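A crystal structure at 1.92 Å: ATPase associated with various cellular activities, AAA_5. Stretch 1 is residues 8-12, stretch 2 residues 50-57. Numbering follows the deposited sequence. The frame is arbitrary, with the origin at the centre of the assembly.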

# COMPACT_ATOMS: atom_id res chain seq x y z
N GLY A 8 7.37 9.30 -8.46
CA GLY A 8 7.42 8.76 -9.80
C GLY A 8 6.06 8.89 -10.45
O GLY A 8 5.12 9.46 -9.89
N PHE A 9 5.99 8.32 -11.65
CA PHE A 9 4.84 8.41 -12.54
C PHE A 9 4.73 7.05 -13.21
O PHE A 9 5.66 6.64 -13.91
N SER A 10 3.68 6.27 -12.92
CA SER A 10 3.67 4.90 -13.41
C SER A 10 2.29 4.30 -13.26
O SER A 10 1.51 4.68 -12.37
N LYS A 11 2.02 3.32 -14.12
CA LYS A 11 0.81 2.53 -13.97
C LYS A 11 0.98 1.45 -12.91
O LYS A 11 -0.02 0.88 -12.48
N TYR A 12 2.21 1.18 -12.48
CA TYR A 12 2.53 0.06 -11.60
C TYR A 12 3.24 0.60 -10.38
O TYR A 12 4.25 1.30 -10.52
N GLU A 50 -4.80 9.62 -12.25
CA GLU A 50 -5.48 10.57 -13.13
C GLU A 50 -5.12 10.30 -14.58
O GLU A 50 -5.99 10.28 -15.46
N LYS A 51 -3.84 10.06 -14.87
CA LYS A 51 -3.44 9.82 -16.24
C LYS A 51 -3.74 8.39 -16.71
O LYS A 51 -4.07 8.20 -17.88
N PHE A 52 -3.67 7.37 -15.85
CA PHE A 52 -3.83 6.01 -16.33
C PHE A 52 -5.21 5.41 -16.09
O PHE A 52 -5.52 4.38 -16.68
N GLY A 53 -6.03 6.00 -15.22
CA GLY A 53 -7.37 5.51 -14.97
C GLY A 53 -7.43 4.33 -14.01
O GLY A 53 -8.31 4.26 -13.14
N GLU A 54 -6.51 3.39 -14.17
CA GLU A 54 -6.44 2.21 -13.32
C GLU A 54 -4.98 1.86 -13.09
O GLU A 54 -4.19 1.83 -14.03
N LEU A 55 -4.59 1.64 -11.84
CA LEU A 55 -3.22 1.25 -11.53
C LEU A 55 -3.19 -0.18 -11.02
O LEU A 55 -4.16 -0.68 -10.43
N LYS A 56 -2.07 -0.86 -11.26
CA LYS A 56 -1.82 -2.18 -10.70
C LYS A 56 -0.88 -2.06 -9.49
O LYS A 56 0.21 -1.48 -9.60
N ILE A 57 -1.29 -2.63 -8.36
CA ILE A 57 -0.54 -2.53 -7.11
C ILE A 57 -0.03 -3.91 -6.74
O ILE A 57 -0.82 -4.86 -6.58

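The backbone sets the frame for the side chains. Tyr12 and Lys56 form a parallel beta bridge with CA atoms 5.0 Å apart, and Lys56 N donates to Lys11 O at 3.0 Å with an N-H...O angle of 158°, close enough to linear for a sound hydrogen bond. The same carbonyl receives a CA-H...O contact from Leu55 CA (3.4 Å to Lys11 O), and a second such contact joins Tyr12 CA to Lys56 O, also at 3.4 Å.

Aromatic and apolar packing gathers around Phe52, whose CA-to-CB bond points toward stretch 1 with chi1 in m. Lys11 CB lies 4.0 Å from the centroid of the Phe52 ring and 12° off its normal, which places a CH-pi contact squarely over the face. Phe9 starts sideways, but its t rotamer brings the ring tip nearer, so that Phe9 CZ reaches Phe52 CE2 at 3.7 Å. The two ring planes meet at 34° with centroids 5.1 Å apart, an oblique arrangement. Phe9 CZ also approaches Lys51 CB at 3.7 Å, near the plane of the Phe9 ring; Lys51 begins toward stretch 1, but the end of its side chain leads away. Leu55, with chi1 m and chi2 t, brings CD2 to 3.5 Å from Ser10 O.

On the sheet face shared by Tyr12 and Lys56, both side chains take m at chi1. Tyr12 CE1 comes within 3.6 Å of Lys56 CG, an oblique approach to the ring.

Polar contacts depend chiefly on the lysines. Lys11 is extended through chi1 to chi3 (all t) and turns at chi4 (p), allowing Lys11 NZ to donate to Glu54 O at 2.7 Å. This hydrogen bond ties the far end of the side chain to the strand that its own carbonyl also engages. Lys11 NZ and Lys56 NZ lie 4.4 Å apart, a close approach of like charges. Within stretch 2, Lys56 NZ forms a long salt bridge with Glu54 OE2 at 3.7 Å. Ser10 points away from stretch 2; its t rotamer lets Ser10 OG accept from Tyr12 N at 3.0 Å and 168°, a bond local to stretch 1.

One water links the two stretches on the Tyr12-Lys56 face. It lies 2.7 Å from Tyr12 OH and accepts a weak hydrogen bond from Lys56 NZ at 3.3 Å, thus adding a polar link beyond the ring contact.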

# COMPACT_ATOMS: atom_id res chain seq x y z
CB PHE A 9 5.01 9.54 -13.58
CG PHE A 9 3.86 9.66 -14.53
CD1 PHE A 9 2.64 10.11 -14.08
CD2 PHE A 9 3.99 9.29 -15.86
CE1 PHE A 9 1.56 10.20 -14.93
CE2 PHE A 9 2.91 9.38 -16.73
CZ PHE A 9 1.69 9.84 -16.27
CB SER A 10 4.69 4.02 -12.67
OG SER A 10 4.69 2.68 -13.16
CB LYS A 11 0.43 1.90 -15.31
CG LYS A 11 -1.01 1.32 -15.33
CD LYS A 11 -1.39 0.71 -16.67
CE LYS A 11 -2.78 0.05 -16.60
NZ LYS A 11 -3.91 1.05 -16.65
CB TYR A 12 3.41 -0.95 -12.34
CG TYR A 12 2.76 -1.35 -13.65
CD1 TYR A 12 1.73 -2.28 -13.67
CD2 TYR A 12 3.16 -0.76 -14.85
CE1 TYR A 12 1.12 -2.64 -14.86
CE2 TYR A 12 2.56 -1.12 -16.05
CZ TYR A 12 1.55 -2.05 -16.04
OH TYR A 12 0.95 -2.40 -17.22
CB GLU A 50 -5.11 12.00 -12.74
CG GLU A 50 -5.90 13.12 -13.44
CD GLU A 50 -5.06 14.39 -13.71
OE1 GLU A 50 -5.05 14.88 -14.87
OE2 GLU A 50 -4.41 14.90 -12.77
CB LYS A 51 -1.95 10.14 -16.42
CG LYS A 51 -1.60 11.61 -16.19
CD LYS A 51 -2.55 12.55 -16.95
CE LYS A 51 -1.88 13.77 -17.51
NZ LYS A 51 -2.79 14.46 -18.47
CB PHE A 52 -2.78 5.10 -15.70
CG PHE A 52 -1.38 5.40 -16.13
CD1 PHE A 52 -0.93 5.00 -17.36
CD2 PHE A 52 -0.52 6.08 -15.29
CE1 PHE A 52 0.36 5.27 -17.76
CE2 PHE A 52 0.75 6.34 -15.66
CZ PHE A 52 1.21 5.95 -16.92
CB GLU A 54 -7.21 1.06 -13.98
CG GLU A 54 -7.14 -0.24 -13.23
CD GLU A 54 -8.06 -1.34 -13.78
OE1 GLU A 54 -9.21 -1.04 -14.20
OE2 GLU A 54 -7.62 -2.51 -13.80
CB LEU A 55 -2.60 2.19 -10.47
CG LEU A 55 -2.68 3.69 -10.64
CD1 LEU A 55 -2.11 4.37 -9.42
CD2 LEU A 55 -1.91 4.14 -11.88
CB LYS A 56 -1.21 -3.12 -11.74
CG LYS A 56 -1.92 -3.19 -13.06
CD LYS A 56 -3.12 -4.09 -13.03
CE LYS A 56 -4.36 -3.39 -13.63
NZ LYS A 56 -4.21 -2.99 -15.05
CB ILE A 57 -1.41 -1.96 -5.98
CG1 ILE A 57 -2.10 -0.67 -6.41
CG2 ILE A 57 -0.59 -1.77 -4.69
CD1 ILE A 57 -1.21 0.46 -6.74
O HOH W 1 -1.63 -3.10 -17.08